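Local atomic coordinates of precorrin-6A reductase (Rhodobacter capsulatus, PDB entry 4X7G), a protein that probably catalyses the NADPH-dependent reduction of precorrin-6A during cobalamin synthesis, and holds both NADP and a reduced precorrin in this crystal. Residues A128-A133 and H192-N197; L151-D156 and V170-P175. All coordinates share one frame; numbering follows the deposited sequence.

Contact 1 of 2, residues A128-A133 and H192-N197; sequences ARVFLA and HVVAKN. With 3Y8 (3-[(1R,2S,3S,7S,11S,16S,17R,18R,19R)-2,7,12,18-tetrakis(2-hydroxy-2-oxoethyl)-3,13-bis(3-hydroxy-3-oxopropyl)-1,2,5,7,11,17-hexamethyl-17-(3-oxidanyl-3-oxidanylidene-prop-1-enyl)-3,6,8,10,15,16,18,19,21,24-decahydrocorrin-8-yl]propanoic acid), chain C.
Phe131 is bonded through both its backbone N and O across two parallel strands: its N donates to His192 O at 2.9 Å, and its O accepts from Val194 N, also at 2.9 Å and nearly linear at 178°. The ladder relaxes towards its ends. His192 N meets Arg129 O at 3.3 Å from outside the carbonyl plane, while Ala133 N lies in the plane of the Val194 carbonyl at 3.1 Å.

Apolar packing divides between the two faces of the sheet. Val130, Leu132 and Val194 share one face. CG1 of Val194 stands anti to the backbone N (chi1 175°), which turns its other methyl, CG2, to the opposite strand; there CG2 meets Val130 CG1 at 3.8 Å and lies alongside Leu132 CD2. On the other face, Val193 CG1 approaches the Phe131 ring obliquely, while Ala133 CB sits over one face of that ring, offset towards its rim. The pair forms the middle of a six-stranded parallel sheet in one of the enzyme's two Rossmann-type domains, with strand 216-220 beyond 192-196 and strand 149-154 beyond 129-132.

Polar contacts at the C-terminal ends of the strands serve the bound precorrin. A water accepts from Lys196 N (2.8 Å) and lies within hydrogen-bonding distance of Ala133 O and precorrin O28, bridging both strands to one carboxylate. The Lys196 chain, bent at chi3 (-146°), runs beside O28 through CD and CE and delivers NZ to O62 of a second carboxylate at 3.0 Å. With an alanine here, that carboxylate would probably lose its ammonium partner and be left freer to turn. Lys196 belongs to the NADP pocket as well.

Contact 2 of 2, residues L151-D156 and V170-P175; sequences LLRLVD and VIARGP. With 3Y8 (3-[(1R,2S,3S,7S,11S,16S,17R,18R,19R)-2,7,12,18-tetrakis(2-hydroxy-2-oxoethyl)-3,13-bis(3-hydroxy-3-oxopropyl)-1,2,5,7,11,17-hexamethyl-17-(3-oxidanyl-3-oxidanylidene-prop-1-enyl)-3,6,8,10,15,16,18,19,21,24-decahydrocorrin-8-yl]propanoic acid), chain C.
The precorrin pocket is lined here by the C-terminal ends of parallel strands 149-154 and 167-171 and the loops that follow them, where Arg153, Val155 and Arg173 grip three carboxylates of the bound tetrapyrrole. Arg153 offers the edge of its guanidinium: NE donates to O34 at 3.0 Å, and NH1 adds weaker bonds to O33 and O34. Its NH2 forms a salt bridge with Asp181, and Phe176 makes a cation-pi contact, so the group is held from several directions.

Arg173, bent at chi3 (31°), takes another carboxylate edge-on with two bonds, NE to O23 at 2.9 Å and NH2 to O22 at 2.8 Å. Val155 CG1 lies over the centre of the Arg173 guanidinium, 3.4 Å above its plane, and probably limits its rotation. The same valine presents its backbone N to O59 of the third carboxylate at 2.8 Å, in a nearly straight bond (168°). A water links Arg173 NH2 to Asp156 OD1, while Asp156 OD2 accepts from Gly36 N.

Behind the pocket the strands are paired in parallel: Leu154 N reaches Val170 O at 2.9 Å, flanked by bonds from Val170 N to Leu152 O and from Ala172 N to Leu154 O. Val170 CG2 packs on Arg153 CB at 3.6 Å, under the first methylenes of the arginine. On the opposite face, Ile171 CD1 meets Leu154 CB. Strand 167-171 is the outermost on this side of the sheet; helix 178-187 packs through Leu184 against Leu151, Arg153 and Val170, and strand 129-132 lies along the inner side of 149-154.

Contact 1 and contact 2 belong to one six-stranded parallel sheet, and their centres are 13 Å apart. Strands 192-196, 129-132, 149-154 and 167-171 follow one another across it, so contact 1 is central and contact 2 lies at the edge. Along the chain, both segments of contact 2 fall between those of contact 1. Strands 129-132 and 149-154 join the two contacts directly: Val130 O and Leu151 N are 2.9 Å apart, a probable hydrogen bond, and Phe131 CZ packs on Arg153 NH1. Both contacts end at the bound precorrin, each holding different carboxylates, so this one domain reaches the ligand from neighbouring strand ends.

Contact 1 of 2, residues A128-A133 and H192-N197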
loop_
_atom_site.group_PDB
_atom_site.type_symbol
_atom_site.label_atom_id
_atom_site.label_comp_id
_atom_site.label_asym_id
_atom_site.label_seq_id
_atom_site.Cartn_x
_atom_site.Cartn_y
_atom_site.Cartn_z
ATOM N N ALA A 128 20.418 16.424 6.937
ATOM C CA ALA A 128 19.258 16.938 6.193
ATOM C C ALA A 128 18.008 16.752 7.066
ATOM O O ALA A 128 18.117 16.288 8.181
ATOM C CB ALA A 128 19.150 16.168 4.855
ATOM N N ARG A 129 16.857 17.124 6.496
ATOM C CA ARG A 129 15.568 17.021 7.205
ATOM C C ARG A 129 14.662 16.169 6.316
ATOM O O ARG A 129 14.128 16.665 5.343
ATOM C CB ARG A 129 15.006 18.392 7.468
ATOM C CG ARG A 129 15.939 19.203 8.437
ATOM C CD ARG A 129 15.337 20.546 8.804
ATOM N NE ARG A 129 14.128 20.459 9.578
ATOM C CZ ARG A 129 14.047 20.287 10.869
ATOM N NH1 ARG A 129 15.136 20.092 11.570
ATOM N NH2 ARG A 129 12.869 20.203 11.477
ATOM N N VAL A 130 14.623 14.902 6.644
ATOM C CA VAL A 130 14.080 13.906 5.695
ATOM C C VAL A 130 12.756 13.356 6.136
ATOM O O VAL A 130 12.662 12.855 7.252
ATOM C CB VAL A 130 15.087 12.752 5.603
ATOM C CG1 VAL A 130 14.572 11.667 4.626
ATOM C CG2 VAL A 130 16.514 13.209 5.227
ATOM N N PHE A 131 11.746 13.486 5.269
ATOM C CA PHE A 131 10.468 12.869 5.533
ATOM C C PHE A 131 10.518 11.426 5.106
ATOM O O PHE A 131 10.599 11.154 3.845
ATOM C CB PHE A 131 9.344 13.608 4.886
ATOM C CG PHE A 131 7.966 13.011 5.118
ATOM C CD1 PHE A 131 7.654 12.266 6.238
ATOM C CD2 PHE A 131 6.981 13.258 4.187
ATOM C CE1 PHE A 131 6.373 11.800 6.443
ATOM C CE2 PHE A 131 5.669 12.794 4.395
ATOM C CZ PHE A 131 5.382 12.069 5.546
ATOM N N LEU A 132 10.597 10.455 6.022
ATOM C CA LEU A 132 10.565 9.038 5.707
ATOM C C LEU A 132 9.181 8.616 5.589
ATOM O O LEU A 132 8.600 8.050 6.528
ATOM C CB LEU A 132 11.269 8.225 6.755
ATOM C CG LEU A 132 12.677 8.435 6.975
ATOM C CD1 LEU A 132 13.204 7.415 8.026
ATOM C CD2 LEU A 132 13.443 8.275 5.712
ATOM N N ALA A 133 8.568 8.831 4.438
ATOM C CA ALA A 133 7.182 8.574 4.229
ATOM C C ALA A 133 6.937 7.192 3.801
ATOM O O ALA A 133 6.319 6.902 2.779
ATOM C CB ALA A 133 6.663 9.583 3.205
ATOM N N HIS A 192 13.978 16.779 2.059
ATOM C CA HIS A 192 14.007 15.618 1.177
ATOM C C HIS A 192 12.867 14.703 1.539
ATOM O O HIS A 192 12.574 14.557 2.746
ATOM C CB HIS A 192 15.250 14.765 1.368
ATOM C CG HIS A 192 16.535 15.415 0.991
ATOM N ND1 HIS A 192 17.152 16.370 1.745
ATOM C CD2 HIS A 192 17.322 15.202 -0.081
ATOM C CE1 HIS A 192 18.259 16.765 1.142
ATOM N NE2 HIS A 192 18.378 16.074 0.021
ATOM N N VAL A 193 12.193 14.087 0.569
ATOM C CA VAL A 193 11.160 13.088 0.818
ATOM C C VAL A 193 11.621 11.735 0.325
ATOM O O VAL A 193 12.126 11.673 -0.814
ATOM C CB VAL A 193 9.843 13.484 0.171
ATOM C CG1 VAL A 193 8.784 12.435 0.393
ATOM C CG2 VAL A 193 9.360 14.840 0.653
ATOM N N VAL A 194 11.455 10.712 1.120
ATOM C CA VAL A 194 11.688 9.323 0.708
ATOM C C VAL A 194 10.341 8.671 0.565
ATOM O O VAL A 194 9.520 8.722 1.501
ATOM C CB VAL A 194 12.570 8.560 1.663
ATOM C CG1 VAL A 194 12.701 7.086 1.294
ATOM C CG2 VAL A 194 13.947 9.209 1.762
ATOM N N ALA A 195 10.068 7.972 -0.533
ATOM C CA ALA A 195 8.733 7.438 -0.856
ATOM C C ALA A 195 8.888 6.160 -1.606
ATOM O O ALA A 195 9.761 6.061 -2.485
ATOM C CB ALA A 195 7.930 8.438 -1.643
ATOM N N LYS A 196 8.009 5.201 -1.383
ATOM C CA LYS A 196 7.831 4.020 -2.232
ATOM C C LYS A 196 6.890 4.357 -3.359
ATOM O O LYS A 196 5.915 5.110 -3.146
ATOM C CB LYS A 196 7.189 2.893 -1.424
ATOM C CG LYS A 196 7.914 2.447 -0.137
ATOM C CD LYS A 196 7.057 1.319 0.650
ATOM C CE LYS A 196 7.115 1.302 2.181
ATOM N NZ LYS A 196 6.526 0.083 2.644
ATOM N N ASN A 197 7.135 3.846 -4.570
ATOM C CA ASN A 197 6.262 4.130 -5.699
ATOM C C ASN A 197 4.976 3.247 -5.629
ATOM O O ASN A 197 4.830 2.256 -6.355
ATOM C CB ASN A 197 6.936 3.962 -7.032
ATOM C CG ASN A 197 6.117 4.688 -8.102
ATOM O OD1 ASN A 197 4.927 4.988 -7.920
ATOM N ND2 ASN A 197 6.764 5.054 -9.221
HETATM C C48 3Y8 C . -3.306 -1.919 7.909
HETATM C C47 3Y8 C . -5.628 0.251 7.523
HETATM C C43 3Y8 C . -8.208 3.699 3.077
HETATM C C42 3Y8 C . -6.773 3.993 3.687
HETATM C C41 3Y8 C . -5.848 3.144 2.836
HETATM C C38 3Y8 C . -2.704 3.076 0.501
HETATM C C37 3Y8 C . -3.329 4.309 1.026
HETATM C C36 3Y8 C . -4.007 5.820 2.909
HETATM C C35 3Y8 C . -0.947 5.784 2.240
HETATM C C32 3Y8 C . 2.832 8.512 3.579
HETATM C C31 3Y8 C . 2.855 6.996 3.110
HETATM C C2 3Y8 C . 2.543 3.598 3.714
HETATM C C1 3Y8 C . 1.622 2.883 4.765
HETATM C C4 3Y8 C . 0.244 4.231 3.495
HETATM C C5 3Y8 C . -0.934 4.681 3.033
HETATM C C7 3Y8 C . -3.456 4.391 2.601
HETATM C C8 3Y8 C . -4.386 3.387 3.195
HETATM C C6 3Y8 C . -2.235 4.101 3.265
HETATM C C3 3Y8 C . 1.655 4.770 3.259
HETATM C C11 3Y8 C . -3.638 1.571 6.453
HETATM C C12 3Y8 C . -4.148 0.405 7.139
HETATM C C13 3Y8 C . -3.198 -0.491 7.368
HETATM C C14 3Y8 C . -1.947 0.074 6.895
HETATM C C15 3Y8 C . -0.727 -0.562 6.978
HETATM C C16 3Y8 C . 0.471 0.094 6.446
HETATM C C17 3Y8 C . 1.881 -0.337 6.749
HETATM C C18 3Y8 C . 2.704 0.744 5.979
HETATM C C19 3Y8 C . 1.713 1.359 4.898
HETATM C C20 3Y8 C . 1.709 3.568 6.133
HETATM C C21 3Y8 C . -5.944 0.956 8.911
HETATM C C24 3Y8 C . -3.941 2.879 7.191
HETATM C C25 3Y8 C . 3.877 4.094 4.302
HETATM C C26 3Y8 C . 2.751 2.704 2.484
HETATM O O59 3Y8 C . 2.251 2.730 10.719
HETATM C C57 3Y8 C . 1.922 1.532 10.319
HETATM O O58 3Y8 C . 1.737 0.513 11.036
HETATM C C56 3Y8 C . 1.936 1.351 8.826
HETATM C C55 3Y8 C . 2.140 -0.111 8.313
HETATM C C54 3Y8 C . 2.171 -1.750 6.301
HETATM C C60 3Y8 C . 3.970 0.285 5.257
HETATM C C61 3Y8 C . 5.099 -0.121 6.085
HETATM O O62 3Y8 C . 6.032 -0.760 5.467
HETATM O O63 3Y8 C . 5.170 0.175 7.310
HETATM N N24 3Y8 C . 0.395 0.928 5.394
HETATM N N23 3Y8 C . -2.227 1.302 6.377
HETATM C C49 3Y8 C . -3.373 -2.908 6.736
HETATM C C50 3Y8 C . -3.564 -4.347 7.082
HETATM O O51 3Y8 C . -3.575 -4.719 8.278
HETATM O O52 3Y8 C . -3.817 -5.096 6.069
HETATM O O23 3Y8 C . -6.972 1.664 8.923
HETATM O O22 3Y8 C . -5.178 0.765 9.824
HETATM C C10 3Y8 C . -4.203 1.572 4.995
HETATM C C9 3Y8 C . -3.736 2.711 4.158
HETATM N N22 3Y8 C . -2.418 3.183 4.236
HETATM O O44 3Y8 C . -8.490 4.363 2.070
HETATM O O45 3Y8 C . -8.914 3.048 3.728
HETATM O O39 3Y8 C . -3.165 2.698 -0.623
HETATM O O40 3Y8 C . -1.723 2.597 1.065
HETATM N N21 3Y8 C . 0.284 3.224 4.299
HETATM C C27 3Y8 C . 3.511 3.415 1.327
HETATM O O28 3Y8 C . 4.747 3.367 1.382
HETATM O O29 3Y8 C . 2.887 3.984 0.436
HETATM C C30 3Y8 C . 1.803 6.215 3.835
HETATM O O34 3Y8 C . 3.118 8.671 4.823
HETATM O O33 3Y8 C . 2.698 9.240 2.595
HETATM O O HOH W 1 6.005 5.592 0.521
#

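Contact 2 of 2, residues L151-D156 and V170-P175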
loop_
_atom_site.group_PDB
_atom_site.type_symbol
_atom_site.label_atom_id
_atom_site.label_comp_id
_atom_site.label_asym_id
_atom_site.label_seq_id
_atom_site.Cartn_x
_atom_site.Cartn_y
_atom_site.Cartn_z
ATOM N N LEU A 151 11.526 12.922 9.902
ATOM C CA LEU A 151 10.089 12.996 10.182
ATOM C C LEU A 151 9.472 11.677 9.862
ATOM O O LEU A 151 9.687 11.181 8.697
ATOM C CB LEU A 151 9.462 14.115 9.395
ATOM C CG LEU A 151 7.907 14.250 9.482
ATOM C CD1 LEU A 151 7.497 14.648 10.906
ATOM C CD2 LEU A 151 7.374 15.218 8.500
ATOM N N LEU A 152 8.756 11.080 10.727
ATOM C CA LEU A 152 8.087 9.804 10.555
ATOM C C LEU A 152 6.593 10.015 10.576
ATOM O O LEU A 152 6.098 11.009 11.171
ATOM C CB LEU A 152 8.441 8.819 11.696
ATOM C CG LEU A 152 9.883 8.755 12.054
ATOM C CD1 LEU A 152 10.159 7.850 13.202
ATOM C CD2 LEU A 152 10.732 8.384 10.868
ATOM N N ARG A 153 5.834 9.160 9.938
ATOM C CA ARG A 153 4.362 9.210 9.969
ATOM C C ARG A 153 3.903 7.751 10.207
ATOM O O ARG A 153 4.126 6.913 9.353
ATOM C CB ARG A 153 3.784 9.847 8.724
ATOM C CG ARG A 153 2.271 9.841 8.737
ATOM C CD ARG A 153 1.673 10.983 7.921
ATOM N NE ARG A 153 1.980 10.901 6.518
ATOM C CZ ARG A 153 1.684 11.814 5.608
ATOM N NH1 ARG A 153 1.999 11.654 4.374
ATOM N NH2 ARG A 153 1.138 12.952 6.013
ATOM N N LEU A 154 3.304 7.531 11.334
ATOM C CA LEU A 154 2.990 6.218 11.856
ATOM C C LEU A 154 1.505 6.117 12.143
ATOM O O LEU A 154 0.906 7.049 12.654
ATOM C CB LEU A 154 3.743 5.944 13.184
ATOM C CG LEU A 154 5.257 6.057 13.042
ATOM C CD1 LEU A 154 5.905 5.932 14.437
ATOM C CD2 LEU A 154 5.885 5.155 12.030
ATOM N N VAL A 155 0.877 4.979 11.786
ATOM C CA VAL A 155 -0.539 4.775 12.091
ATOM C C VAL A 155 -0.830 4.770 13.601
ATOM O O VAL A 155 -1.824 5.360 14.037
ATOM C CB VAL A 155 -1.096 3.517 11.402
ATOM C CG1 VAL A 155 -2.563 3.285 11.764
ATOM C CG2 VAL A 155 -0.970 3.645 9.897
ATOM N N ASP A 156 0.048 4.069 14.297
ATOM C CA ASP A 156 -0.128 3.874 15.790
ATOM C C ASP A 156 1.026 4.489 16.508
ATOM O O ASP A 156 2.144 4.507 16.033
ATOM C CB ASP A 156 -0.187 2.440 16.111
ATOM C CG ASP A 156 -1.433 1.771 15.480
ATOM O OD1 ASP A 156 -2.502 2.285 15.567
ATOM O OD2 ASP A 156 -1.299 0.713 14.921
ATOM N N VAL A 170 4.664 11.880 13.478
ATOM C CA VAL A 170 3.236 12.243 13.476
ATOM C C VAL A 170 2.445 10.974 13.447
ATOM O O VAL A 170 2.819 10.020 12.765
ATOM C CB VAL A 170 2.900 13.140 12.318
ATOM C CG1 VAL A 170 3.695 14.429 12.373
ATOM C CG2 VAL A 170 3.095 12.564 11.012
ATOM N N ILE A 171 1.387 10.897 14.225
ATOM C CA ILE A 171 0.539 9.700 14.302
ATOM C C ILE A 171 -0.701 9.976 13.458
ATOM O O ILE A 171 -1.518 10.844 13.791
ATOM C CB ILE A 171 0.163 9.336 15.746
ATOM C CG1 ILE A 171 1.403 9.287 16.598
ATOM C CG2 ILE A 171 -0.635 8.054 15.762
ATOM C CD1 ILE A 171 2.514 8.364 16.124
ATOM N N ALA A 172 -0.809 9.333 12.316
ATOM C CA ALA A 172 -1.865 9.608 11.326
ATOM C C ALA A 172 -2.010 8.498 10.380
ATOM O O ALA A 172 -1.024 7.783 10.113
ATOM C CB ALA A 172 -1.580 10.882 10.561
ATOM N N ARG A 173 -3.192 8.328 9.815
ATOM C CA ARG A 173 -3.353 7.358 8.724
ATOM C C ARG A 173 -4.035 8.156 7.623
ATOM O O ARG A 173 -4.752 9.143 7.843
ATOM C CB ARG A 173 -4.163 6.088 9.159
ATOM C CG ARG A 173 -5.536 6.462 9.525
ATOM C CD ARG A 173 -6.548 5.316 9.835
ATOM N NE ARG A 173 -6.269 4.030 10.393
ATOM C CZ ARG A 173 -6.115 3.701 11.689
ATOM N NH1 ARG A 173 -5.978 4.575 12.691
ATOM N NH2 ARG A 173 -5.948 2.441 11.925
ATOM N N GLY A 174 -3.812 7.712 6.421
ATOM C CA GLY A 174 -4.402 8.380 5.260
ATOM C C GLY A 174 -5.857 7.929 5.015
ATOM O O GLY A 174 -6.425 7.235 5.880
ATOM N N PRO A 175 -6.419 8.324 3.915
ATOM C CA PRO A 175 -5.783 9.046 2.787
ATOM C C PRO A 175 -5.299 10.418 3.141
ATOM O O PRO A 175 -5.919 11.119 3.958
ATOM C CB PRO A 175 -6.858 9.086 1.746
ATOM C CG PRO A 175 -8.156 8.989 2.490
ATOM C CD PRO A 175 -7.856 8.019 3.596
HETATM C C48 3Y8 C . -3.306 -1.919 7.909
HETATM C C47 3Y8 C . -5.628 0.251 7.523
HETATM C C43 3Y8 C . -8.208 3.699 3.077
HETATM C C42 3Y8 C . -6.773 3.993 3.687
HETATM C C41 3Y8 C . -5.848 3.144 2.836
HETATM C C38 3Y8 C . -2.704 3.076 0.501
HETATM C C37 3Y8 C . -3.329 4.309 1.026
HETATM C C36 3Y8 C . -4.007 5.820 2.909
HETATM C C35 3Y8 C . -0.947 5.784 2.240
HETATM C C32 3Y8 C . 2.832 8.512 3.579
HETATM C C31 3Y8 C . 2.855 6.996 3.110
HETATM C C2 3Y8 C . 2.543 3.598 3.714
HETATM C C1 3Y8 C . 1.622 2.883 4.765
HETATM C C4 3Y8 C . 0.244 4.231 3.495
HETATM C C5 3Y8 C . -0.934 4.681 3.033
HETATM C C7 3Y8 C . -3.456 4.391 2.601
HETATM C C8 3Y8 C . -4.386 3.387 3.195
HETATM C C6 3Y8 C . -2.235 4.101 3.265
HETATM C C3 3Y8 C . 1.655 4.770 3.259
HETATM C C11 3Y8 C . -3.638 1.571 6.453
HETATM C C12 3Y8 C . -4.148 0.405 7.139
HETATM C C13 3Y8 C . -3.198 -0.491 7.368
HETATM C C14 3Y8 C . -1.947 0.074 6.895
HETATM C C15 3Y8 C . -0.727 -0.562 6.978
HETATM C C16 3Y8 C . 0.471 0.094 6.446
HETATM C C17 3Y8 C . 1.881 -0.337 6.749
HETATM C C18 3Y8 C . 2.704 0.744 5.979
HETATM C C19 3Y8 C . 1.713 1.359 4.898
HETATM C C20 3Y8 C . 1.709 3.568 6.133
HETATM C C21 3Y8 C . -5.944 0.956 8.911
HETATM C C24 3Y8 C . -3.941 2.879 7.191
HETATM C C25 3Y8 C . 3.877 4.094 4.302
HETATM C C26 3Y8 C . 2.751 2.704 2.484
HETATM O O59 3Y8 C . 2.251 2.730 10.719
HETATM C C57 3Y8 C . 1.922 1.532 10.319
HETATM O O58 3Y8 C . 1.737 0.513 11.036
HETATM C C56 3Y8 C . 1.936 1.351 8.826
HETATM C C55 3Y8 C . 2.140 -0.111 8.313
HETATM C C54 3Y8 C . 2.171 -1.750 6.301
HETATM C C60 3Y8 C . 3.970 0.285 5.257
HETATM C C61 3Y8 C . 5.099 -0.121 6.085
HETATM O O62 3Y8 C . 6.032 -0.760 5.467
HETATM O O63 3Y8 C . 5.170 0.175 7.310
HETATM N N24 3Y8 C . 0.395 0.928 5.394
HETATM N N23 3Y8 C . -2.227 1.302 6.377
HETATM C C49 3Y8 C . -3.373 -2.908 6.736
HETATM C C50 3Y8 C . -3.564 -4.347 7.082
HETATM O O51 3Y8 C . -3.575 -4.719 8.278
HETATM O O52 3Y8 C . -3.817 -5.096 6.069
HETATM O O23 3Y8 C . -6.972 1.664 8.923
HETATM O O22 3Y8 C . -5.178 0.765 9.824
HETATM C C10 3Y8 C . -4.203 1.572 4.995
HETATM C C9 3Y8 C . -3.736 2.711 4.158
HETATM N N22 3Y8 C . -2.418 3.183 4.236
HETATM O O44 3Y8 C . -8.490 4.363 2.070
HETATM O O45 3Y8 C . -8.914 3.048 3.728
HETATM O O39 3Y8 C . -3.165 2.698 -0.623
HETATM O O40 3Y8 C . -1.723 2.597 1.065
HETATM N N21 3Y8 C . 0.284 3.224 4.299
HETATM C C27 3Y8 C . 3.511 3.415 1.327
HETATM O O28 3Y8 C . 4.747 3.367 1.382
HETATM O O29 3Y8 C . 2.887 3.984 0.436
HETATM C C30 3Y8 C . 1.803 6.215 3.835
HETATM O O34 3Y8 C . 3.118 8.671 4.823
HETATM O O33 3Y8 C . 2.698 9.240 2.595
HETATM O O HOH W 2 -4.891 1.638 14.650
#